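Local coordinates for rhamnosidase B (Bacillus sp., PDB 2OKX), which probably hydrolyses terminal alpha-L-rhamnose residues from glycosides as a family 78 glycoside hydrolase, at residues R4-S18 with L105-A117. Sequence-based numbering, arbitrary orientation.
Sequences RNWNASWIWGGQEES and LRGRGGLIAEIEA
One carboxylate, that of E114, is gripped by three residues. The backbone N of N7 meets E114 OE1 at 2.6 Å, a short bond. N7 ND2 reaches E114 OE2 on the syn side, tilted out of the carboxylate plane. R4 NH2 comes to the same OE2 from above the opposite face, 3.1 Å away, and makes a salt bridge. T121 also hydrogen-bonds to this OE2. The R4 guanidinium pairs weakly with E116 too; a water held by R4 NE donates weakly to E116 OE1. The methyl CG2 of I112 sits over the W10 six-membered ring, 3.7 Å from its centroid. I112 CG1 is anti to the backbone N (chi1 -174°) and the chain stays extended, so CD1 lies beside W10 CD1, near A8 O and the W6 ring.

Edge strand 9-12 of one beta-sheet meets strand 110-117 of another, consistent with the beta-sandwich of a galactose-binding-like N-terminal domain. They join through a single antiparallel hydrogen-bonded pair, I11 with L111; the strand axes lie 140° apart in N-to-C direction.

G109 CA sits over the face of the W12 ring, 3.5 Å from the six-membered centroid, a CH-pi contact. The E17 carboxylate stacks over a face of the R108 guanidinium, the planes 25° apart; E17 OE2 and R108 NH1 form a salt bridge of charges only. R106 grips S18 side-on, NE to OG and NH2 to O; H96 also bonds to OG, and N235 takes R106 NH1.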
ATOM      1  N   ARG A   4      28.870  -9.450   0.404  1.00 38.38           N
ATOM      2  CA  ARG A   4      29.750 -10.514  -0.043  1.00 38.69           C
ATOM      3  C   ARG A   4      30.570 -10.016  -1.226  1.00 39.48           C
ATOM      4  O   ARG A   4      30.296  -8.956  -1.780  1.00 40.07           O
ATOM      5  CB  ARG A   4      28.927 -11.737  -0.469  1.00 38.01           C
ATOM      6  CG  ARG A   4      27.979 -11.495  -1.638  1.00 37.22           C
ATOM      7  CD  ARG A   4      27.160 -12.740  -1.933  1.00 37.35           C
ATOM      8  NE  ARG A   4      27.977 -13.843  -2.436  1.00 35.88           N
ATOM      9  CZ  ARG A   4      28.322 -14.002  -3.710  1.00 36.40           C
ATOM     10  NH1 ARG A   4      27.920 -13.123  -4.622  1.00 36.12           N
ATOM     11  NH2 ARG A   4      29.058 -15.047  -4.078  1.00 35.11           N
ATOM     12  N   ASN A   5      31.576 -10.790  -1.618  1.00 39.74           N
ATOM     13  CA  ASN A   5      32.414 -10.423  -2.763  1.00 40.76           C
ATOM     14  C   ASN A   5      31.773 -11.078  -3.953  1.00 40.21           C
ATOM     15  O   ASN A   5      31.606 -12.315  -3.980  1.00 41.13           O
ATOM     16  CB  ASN A   5      33.835 -10.979  -2.609  1.00 42.39           C
ATOM     17  CG  ASN A   5      34.527 -10.470  -1.379  1.00 44.41           C
ATOM     18  OD1 ASN A   5      34.460  -9.253  -1.041  1.00 45.45           O
ATOM     19  ND2 ASN A   5      35.229 -11.370  -0.686  1.00 46.15           N
ATOM     20  N   TRP A   6      31.422 -10.281  -4.947  1.00 37.42           N
ATOM     21  CA  TRP A   6      30.789 -10.798  -6.134  1.00 37.55           C
ATOM     22  C   TRP A   6      31.749 -11.123  -7.283  1.00 38.20           C
ATOM     23  O   TRP A   6      32.767 -10.451  -7.479  1.00 36.45           O
ATOM     24  CB  TRP A   6      29.740  -9.794  -6.624  1.00 37.08           C
ATOM     25  CG  TRP A   6      28.603  -9.597  -5.668  1.00 37.45           C
ATOM     26  CD1 TRP A   6      28.605  -8.866  -4.514  1.00 37.21           C
ATOM     27  CD2 TRP A   6      27.289 -10.137  -5.801  1.00 36.29           C
ATOM     28  NE1 TRP A   6      27.364  -8.910  -3.924  1.00 37.93           N
ATOM     29  CE2 TRP A   6      26.537  -9.684  -4.695  1.00 37.58           C
ATOM     30  CE3 TRP A   6      26.674 -10.958  -6.748  1.00 37.09           C
ATOM     31  CZ2 TRP A   6      25.189 -10.030  -4.509  1.00 37.38           C
ATOM     32  CZ3 TRP A   6      25.329 -11.303  -6.566  1.00 37.65           C
ATOM     33  CH2 TRP A   6      24.605 -10.834  -5.452  1.00 35.90           C
ATOM     34  N   ASN A   7      31.393 -12.153  -8.040  1.00 42.23           N
ATOM     35  CA  ASN A   7      32.163 -12.595  -9.194  1.00 43.43           C
ATOM     36  C   ASN A   7      31.203 -12.600 -10.370  1.00 42.88           C
ATOM     37  O   ASN A   7      31.333 -13.396 -11.298  1.00 45.54           O
ATOM     38  CB  ASN A   7      32.709 -14.006  -8.973  1.00 45.80           C
ATOM     39  CG  ASN A   7      33.641 -14.085  -7.787  1.00 48.96           C
ATOM     40  OD1 ASN A   7      34.680 -13.425  -7.757  1.00 51.57           O
ATOM     41  ND2 ASN A   7      33.273 -14.892  -6.794  1.00 50.75           N
ATOM     42  N   ALA A   8      30.220 -11.710 -10.303  1.00 41.04           N
ATOM     43  CA  ALA A   8      29.219 -11.584 -11.350  1.00 39.01           C
ATOM     44  C   ALA A   8      29.093 -10.109 -11.696  1.00 37.36           C
ATOM     45  O   ALA A   8      29.551  -9.248 -10.943  1.00 36.76           O
ATOM     46  CB  ALA A   8      27.878 -12.130 -10.869  1.00 38.46           C
ATOM     47  N   SER A   9      28.468  -9.820 -12.830  1.00 36.25           N
ATOM     48  CA  SER A   9      28.304  -8.442 -13.261  1.00 35.81           C
ATOM     49  C   SER A   9      26.845  -8.072 -13.472  1.00 34.40           C
ATOM     50  O   SER A   9      26.030  -8.913 -13.850  1.00 34.37           O
ATOM     51  CB  SER A   9      29.069  -8.214 -14.568  1.00 36.61           C
ATOM     52  OG  SER A   9      30.435  -8.557 -14.422  1.00 39.64           O
ATOM     53  N   TRP A  10      26.519  -6.809 -13.209  1.00 33.65           N
ATOM     54  CA  TRP A  10      25.167  -6.320 -13.431  1.00 32.09           C
ATOM     55  C   TRP A  10      24.992  -6.340 -14.943  1.00 32.81           C
ATOM     56  O   TRP A  10      25.867  -5.867 -15.675  1.00 34.71           O
ATOM     57  CB  TRP A  10      25.010  -4.876 -12.954  1.00 30.55           C
ATOM     58  CG  TRP A  10      24.738  -4.700 -11.499  1.00 30.56           C
ATOM     59  CD1 TRP A  10      25.643  -4.429 -10.519  1.00 29.32           C
ATOM     60  CD2 TRP A  10      23.453  -4.728 -10.866  1.00 30.01           C
ATOM     61  NE1 TRP A  10      25.003  -4.277  -9.310  1.00 30.90           N
ATOM     62  CE2 TRP A  10      23.657  -4.457  -9.497  1.00 30.11           C
ATOM     63  CE3 TRP A  10      22.148  -4.952 -11.326  1.00 28.86           C
ATOM     64  CZ2 TRP A  10      22.601  -4.401  -8.579  1.00 29.96           C
ATOM     65  CZ3 TRP A  10      21.096  -4.897 -10.412  1.00 27.93           C
ATOM     66  CH2 TRP A  10      21.332  -4.623  -9.056  1.00 27.09           C
ATOM     67  N   ILE A  11      23.879  -6.883 -15.416  1.00 30.67           N
ATOM     68  CA  ILE A  11      23.634  -6.933 -16.849  1.00 30.41           C
ATOM     69  C   ILE A  11      22.236  -6.453 -17.206  1.00 30.77           C
ATOM     70  O   ILE A  11      21.322  -6.468 -16.378  1.00 31.54           O
ATOM     71  CB  ILE A  11      23.801  -8.360 -17.410  1.00 30.82           C
ATOM     72  CG1 ILE A  11      22.776  -9.299 -16.769  1.00 30.98           C
ATOM     73  CG2 ILE A  11      25.216  -8.856 -17.161  1.00 30.78           C
ATOM     74  CD1 ILE A  11      22.772 -10.702 -17.359  1.00 31.00           C
ATOM     75  N   TRP A  12      22.085  -6.017 -18.448  1.00 28.45           N
ATOM     76  CA  TRP A  12      20.800  -5.561 -18.944  1.00 29.83           C
ATOM     77  C   TRP A  12      20.781  -5.864 -20.437  1.00 30.55           C
ATOM     78  O   TRP A  12      21.631  -6.610 -20.927  1.00 30.93           O
ATOM     79  CB  TRP A  12      20.619  -4.060 -18.690  1.00 28.51           C
ATOM     80  CG  TRP A  12      19.211  -3.588 -18.939  1.00 30.19           C
ATOM     81  CD1 TRP A  12      18.808  -2.633 -19.831  1.00 30.00           C
ATOM     82  CD2 TRP A  12      18.016  -4.089 -18.321  1.00 30.24           C
ATOM     83  NE1 TRP A  12      17.436  -2.514 -19.812  1.00 29.95           N
ATOM     84  CE2 TRP A  12      16.926  -3.394 -18.894  1.00 29.96           C
ATOM     85  CE3 TRP A  12      17.761  -5.057 -17.340  1.00 29.81           C
ATOM     86  CZ2 TRP A  12      15.599  -3.639 -18.518  1.00 30.12           C
ATOM     87  CZ3 TRP A  12      16.438  -5.300 -16.965  1.00 29.40           C
ATOM     88  CH2 TRP A  12      15.376  -4.591 -17.556  1.00 29.74           C
ATOM     89  N   GLY A  13      19.812  -5.304 -21.149  1.00 30.46           N
ATOM     90  CA  GLY A  13      19.707  -5.529 -22.577  1.00 33.12           C
ATOM     91  C   GLY A  13      19.013  -4.350 -23.227  1.00 35.70           C
ATOM     92  O   GLY A  13      18.388  -3.547 -22.538  1.00 36.72           O
ATOM     93  N   GLY A  14      19.114  -4.238 -24.548  1.00 37.63           N
ATOM     94  CA  GLY A  14      18.484  -3.125 -25.235  1.00 39.07           C
ATOM     95  C   GLY A  14      19.350  -1.879 -25.165  1.00 39.79           C
ATOM     96  O   GLY A  14      20.381  -1.876 -24.494  1.00 38.50           O
ATOM     97  N   GLN A  15      18.932  -0.817 -25.848  1.00 41.22           N
ATOM     98  CA  GLN A  15      19.698   0.427 -25.861  1.00 42.72           C
ATOM     99  C   GLN A  15      19.397   1.345 -24.681  1.00 41.30           C
ATOM    100  O   GLN A  15      20.313   1.862 -24.042  1.00 41.65           O
ATOM    101  CB  GLN A  15      19.462   1.187 -27.173  1.00 45.51           C
ATOM    102  CG  GLN A  15      18.002   1.454 -27.506  1.00 50.50           C
ATOM    103  CD  GLN A  15      17.335   0.293 -28.226  1.00 53.87           C
ATOM    104  OE1 GLN A  15      17.241  -0.818 -27.698  1.00 55.40           O
ATOM    105  NE2 GLN A  15      16.865   0.551 -29.444  1.00 55.08           N
ATOM    106  N   GLU A  16      18.115   1.548 -24.394  1.00 39.94           N
ATOM    107  CA  GLU A  16      17.706   2.411 -23.289  1.00 38.87           C
ATOM    108  C   GLU A  16      18.125   1.807 -21.947  1.00 37.41           C
ATOM    109  O   GLU A  16      17.850   0.643 -21.669  1.00 37.30           O
ATOM    110  CB  GLU A  16      16.194   2.620 -23.349  1.00 39.64           C
ATOM    111  CG  GLU A  16      15.638   3.556 -22.298  1.00 41.08           C
ATOM    112  CD  GLU A  16      14.332   4.191 -22.738  1.00 41.75           C
ATOM    113  OE1 GLU A  16      13.535   3.505 -23.413  1.00 40.98           O
ATOM    114  OE2 GLU A  16      14.100   5.372 -22.402  1.00 42.67           O
ATOM    115  N   GLU A  17      18.792   2.604 -21.117  1.00 36.27           N
ATOM    116  CA  GLU A  17      19.269   2.124 -19.824  1.00 35.85           C
ATOM    117  C   GLU A  17      18.166   1.945 -18.785  1.00 34.37           C
ATOM    118  O   GLU A  17      18.225   1.025 -17.969  1.00 31.68           O
ATOM    119  CB  GLU A  17      20.328   3.072 -19.261  1.00 37.55           C
ATOM    120  CG  GLU A  17      21.437   3.432 -20.238  1.00 42.30           C
ATOM    121  CD  GLU A  17      22.602   4.131 -19.560  1.00 44.74           C
ATOM    122  OE1 GLU A  17      22.371   4.841 -18.555  1.00 45.97           O
ATOM    123  OE2 GLU A  17      23.748   3.979 -20.037  1.00 47.45           O
ATOM    124  N   SER A  18      17.174   2.830 -18.814  1.00 31.69           N
ATOM    125  CA  SER A  18      16.063   2.773 -17.871  1.00 31.08           C
ATOM    126  C   SER A  18      14.743   2.973 -18.610  1.00 29.05           C
ATOM    127  O   SER A  18      14.125   4.033 -18.534  1.00 29.22           O
ATOM    128  CB  SER A  18      16.232   3.848 -16.791  1.00 31.52           C
ATOM    129  OG  SER A  18      15.193   3.787 -15.828  1.00 31.59           O
ATOM    130  N   LEU A 105      13.147   3.722  -5.947  1.00 23.24           N
ATOM    131  CA  LEU A 105      13.756   4.950  -6.453  1.00 25.28           C
ATOM    132  C   LEU A 105      14.403   4.604  -7.788  1.00 25.40           C
ATOM    133  O   LEU A 105      15.232   3.695  -7.869  1.00 24.70           O
ATOM    134  CB  LEU A 105      14.801   5.493  -5.471  1.00 26.04           C
ATOM    135  CG  LEU A 105      14.248   6.158  -4.201  1.00 27.25           C
ATOM    136  CD1 LEU A 105      13.725   5.099  -3.231  1.00 27.98           C
ATOM    137  CD2 LEU A 105      15.350   6.968  -3.539  1.00 26.94           C
ATOM    138  N   ARG A 106      14.010   5.321  -8.835  1.00 25.43           N
ATOM    139  CA  ARG A 106      14.531   5.064 -10.171  1.00 25.20           C
ATOM    140  C   ARG A 106      16.048   4.922 -10.234  1.00 26.90           C
ATOM    141  O   ARG A 106      16.792   5.778  -9.748  1.00 26.47           O
ATOM    142  CB  ARG A 106      14.100   6.165 -11.143  1.00 26.05           C
ATOM    143  CG  ARG A 106      14.318   5.780 -12.601  1.00 25.52           C
ATOM    144  CD  ARG A 106      14.158   6.945 -13.559  1.00 24.33           C
ATOM    145  NE  ARG A 106      14.238   6.486 -14.943  1.00 25.13           N
ATOM    146  CZ  ARG A 106      14.184   7.281 -16.006  1.00 26.37           C
ATOM    147  NH1 ARG A 106      14.051   8.593 -15.852  1.00 26.92           N
ATOM    148  NH2 ARG A 106      14.246   6.761 -17.225  1.00 24.45           N
ATOM    149  N   GLY A 107      16.490   3.816 -10.823  1.00 26.84           N
ATOM    150  CA  GLY A 107      17.905   3.556 -11.000  1.00 28.79           C
ATOM    151  C   GLY A 107      18.064   3.282 -12.486  1.00 29.95           C
ATOM    152  O   GLY A 107      18.002   4.198 -13.302  1.00 31.70           O
ATOM    153  N   ARG A 108      18.241   2.017 -12.839  1.00 29.96           N
ATOM    154  CA  ARG A 108      18.371   1.620 -14.232  1.00 30.07           C
ATOM    155  C   ARG A 108      18.122   0.119 -14.304  1.00 29.84           C
ATOM    156  O   ARG A 108      18.335  -0.594 -13.323  1.00 28.70           O
ATOM    157  CB  ARG A 108      19.767   1.960 -14.772  1.00 30.17           C
ATOM    158  CG  ARG A 108      20.916   1.254 -14.077  1.00 31.06           C
ATOM    159  CD  ARG A 108      22.267   1.660 -14.671  1.00 32.11           C
ATOM    160  NE  ARG A 108      22.383   1.308 -16.086  1.00 33.37           N
ATOM    161  CZ  ARG A 108      23.453   1.562 -16.839  1.00 34.23           C
ATOM    162  NH1 ARG A 108      23.470   1.207 -18.115  1.00 31.62           N
ATOM    163  NH2 ARG A 108      24.506   2.177 -16.316  1.00 33.09           N
ATOM    164  N   GLY A 109      17.649  -0.350 -15.455  1.00 29.17           N
ATOM    165  CA  GLY A 109      17.383  -1.767 -15.613  1.00 29.70           C
ATOM    166  C   GLY A 109      18.622  -2.581 -15.305  1.00 30.53           C
ATOM    167  O   GLY A 109      19.725  -2.209 -15.699  1.00 32.39           O
ATOM    168  N   GLY A 110      18.459  -3.691 -14.594  1.00 29.17           N
ATOM    169  CA  GLY A 110      19.618  -4.497 -14.279  1.00 28.76           C
ATOM    170  C   GLY A 110      19.357  -5.764 -13.495  1.00 29.61           C
ATOM    171  O   GLY A 110      18.404  -5.862 -12.720  1.00 28.62           O
ATOM    172  N   LEU A 111      20.230  -6.739 -13.712  1.00 29.16           N
ATOM    173  CA  LEU A 111      20.163  -8.024 -13.040  1.00 28.79           C
ATOM    174  C   LEU A 111      21.571  -8.498 -12.717  1.00 30.34           C
ATOM    175  O   LEU A 111      22.472  -8.410 -13.551  1.00 30.41           O
ATOM    176  CB  LEU A 111      19.494  -9.066 -13.933  1.00 29.09           C
ATOM    177  CG  LEU A 111      19.644 -10.512 -13.438  1.00 30.36           C
ATOM    178  CD1 LEU A 111      18.870 -10.696 -12.141  1.00 30.08           C
ATOM    179  CD2 LEU A 111      19.140 -11.476 -14.503  1.00 30.04           C
ATOM    180  N   ILE A 112      21.759  -8.984 -11.497  1.00 29.64           N
ATOM    181  CA  ILE A 112      23.044  -9.518 -11.081  1.00 29.63           C
ATOM    182  C   ILE A 112      22.755 -10.772 -10.257  1.00 30.55           C
ATOM    183  O   ILE A 112      22.012 -10.725  -9.273  1.00 28.93           O
ATOM    184  CB  ILE A 112      23.861  -8.491 -10.255  1.00 29.69           C
ATOM    185  CG1 ILE A 112      25.252  -9.059  -9.966  1.00 29.04           C
ATOM    186  CG2 ILE A 112      23.134  -8.140  -8.966  1.00 29.21           C
ATOM    187  CD1 ILE A 112      26.220  -8.051  -9.390  1.00 27.47           C
ATOM    188  N   ALA A 113      23.321 -11.896 -10.686  1.00 29.22           N
ATOM    189  CA  ALA A 113      23.110 -13.165 -10.004  1.00 30.77           C
ATOM    190  C   ALA A 113      24.345 -14.043 -10.084  1.00 31.91           C
ATOM    191  O   ALA A 113      25.076 -14.021 -11.075  1.00 33.15           O
ATOM    192  CB  ALA A 113      21.916 -13.891 -10.611  1.00 29.13           C
ATOM    193  N   GLU A 114      24.569 -14.826  -9.039  1.00 33.61           N
ATOM    194  CA  GLU A 114      25.725 -15.705  -8.991  1.00 34.10           C
ATOM    195  C   GLU A 114      25.419 -16.958  -8.181  1.00 34.25           C
ATOM    196  O   GLU A 114      24.861 -16.875  -7.086  1.00 32.82           O
ATOM    197  CB  GLU A 114      26.902 -14.961  -8.358  1.00 33.95           C
ATOM    198  CG  GLU A 114      28.233 -15.689  -8.443  1.00 36.85           C
ATOM    199  CD  GLU A 114      29.313 -14.997  -7.638  1.00 36.65           C
ATOM    200  OE1 GLU A 114      29.387 -13.753  -7.696  1.00 37.48           O
ATOM    201  OE2 GLU A 114      30.092 -15.695  -6.954  1.00 39.30           O
ATOM    202  N   ILE A 115      25.774 -18.116  -8.732  1.00 34.42           N
ATOM    203  CA  ILE A 115      25.569 -19.385  -8.047  1.00 35.80           C
ATOM    204  C   ILE A 115      26.918 -19.810  -7.487  1.00 38.23           C
ATOM    205  O   ILE A 115      27.899 -19.911  -8.223  1.00 39.18           O
ATOM    206  CB  ILE A 115      25.051 -20.476  -9.003  1.00 35.65           C
ATOM    207  CG1 ILE A 115      23.664 -20.094  -9.520  1.00 35.30           C
ATOM    208  CG2 ILE A 115      24.997 -21.816  -8.281  1.00 34.16           C
ATOM    209  CD1 ILE A 115      23.051 -21.118 -10.444  1.00 38.11           C
ATOM    210  N   GLU A 116      26.962 -20.047  -6.182  1.00 39.53           N
ATOM    211  CA  GLU A 116      28.195 -20.436  -5.519  1.00 42.43           C
ATOM    212  C   GLU A 116      28.012 -21.702  -4.696  1.00 43.16           C
ATOM    213  O   GLU A 116      26.976 -21.903  -4.060  1.00 42.43           O
ATOM    214  CB  GLU A 116      28.678 -19.295  -4.617  1.00 44.81           C
ATOM    215  CG  GLU A 116      29.935 -19.601  -3.818  1.00 51.25           C
ATOM    216  CD  GLU A 116      30.431 -18.402  -3.024  1.00 54.19           C
ATOM    217  OE1 GLU A 116      29.681 -17.901  -2.158  1.00 55.82           O
ATOM    218  OE2 GLU A 116      31.573 -17.958  -3.267  1.00 56.86           O
ATOM    219  N   ALA A 117      29.031 -22.554  -4.717  1.00 43.13           N
ATOM    220  CA  ALA A 117      29.007 -23.804  -3.975  1.00 44.48           C
ATOM    221  C   ALA A 117      30.431 -24.233  -3.656  1.00 46.68           C
ATOM    222  O   ALA A 117      31.283 -24.310  -4.545  1.00 46.13           O
ATOM    223  CB  ALA A 117      28.307 -24.880  -4.788  1.00 43.51           C
TER
HETATM  224  O   HOH W   1      28.659 -15.329  -0.268  1.00 49.15           O
HETATM  225  O   HOH W   2      14.984   6.978 -20.587  1.00 61.81           O
HETATM  226  O   HOH W   3      20.335  -0.363 -17.481  1.00 27.36           O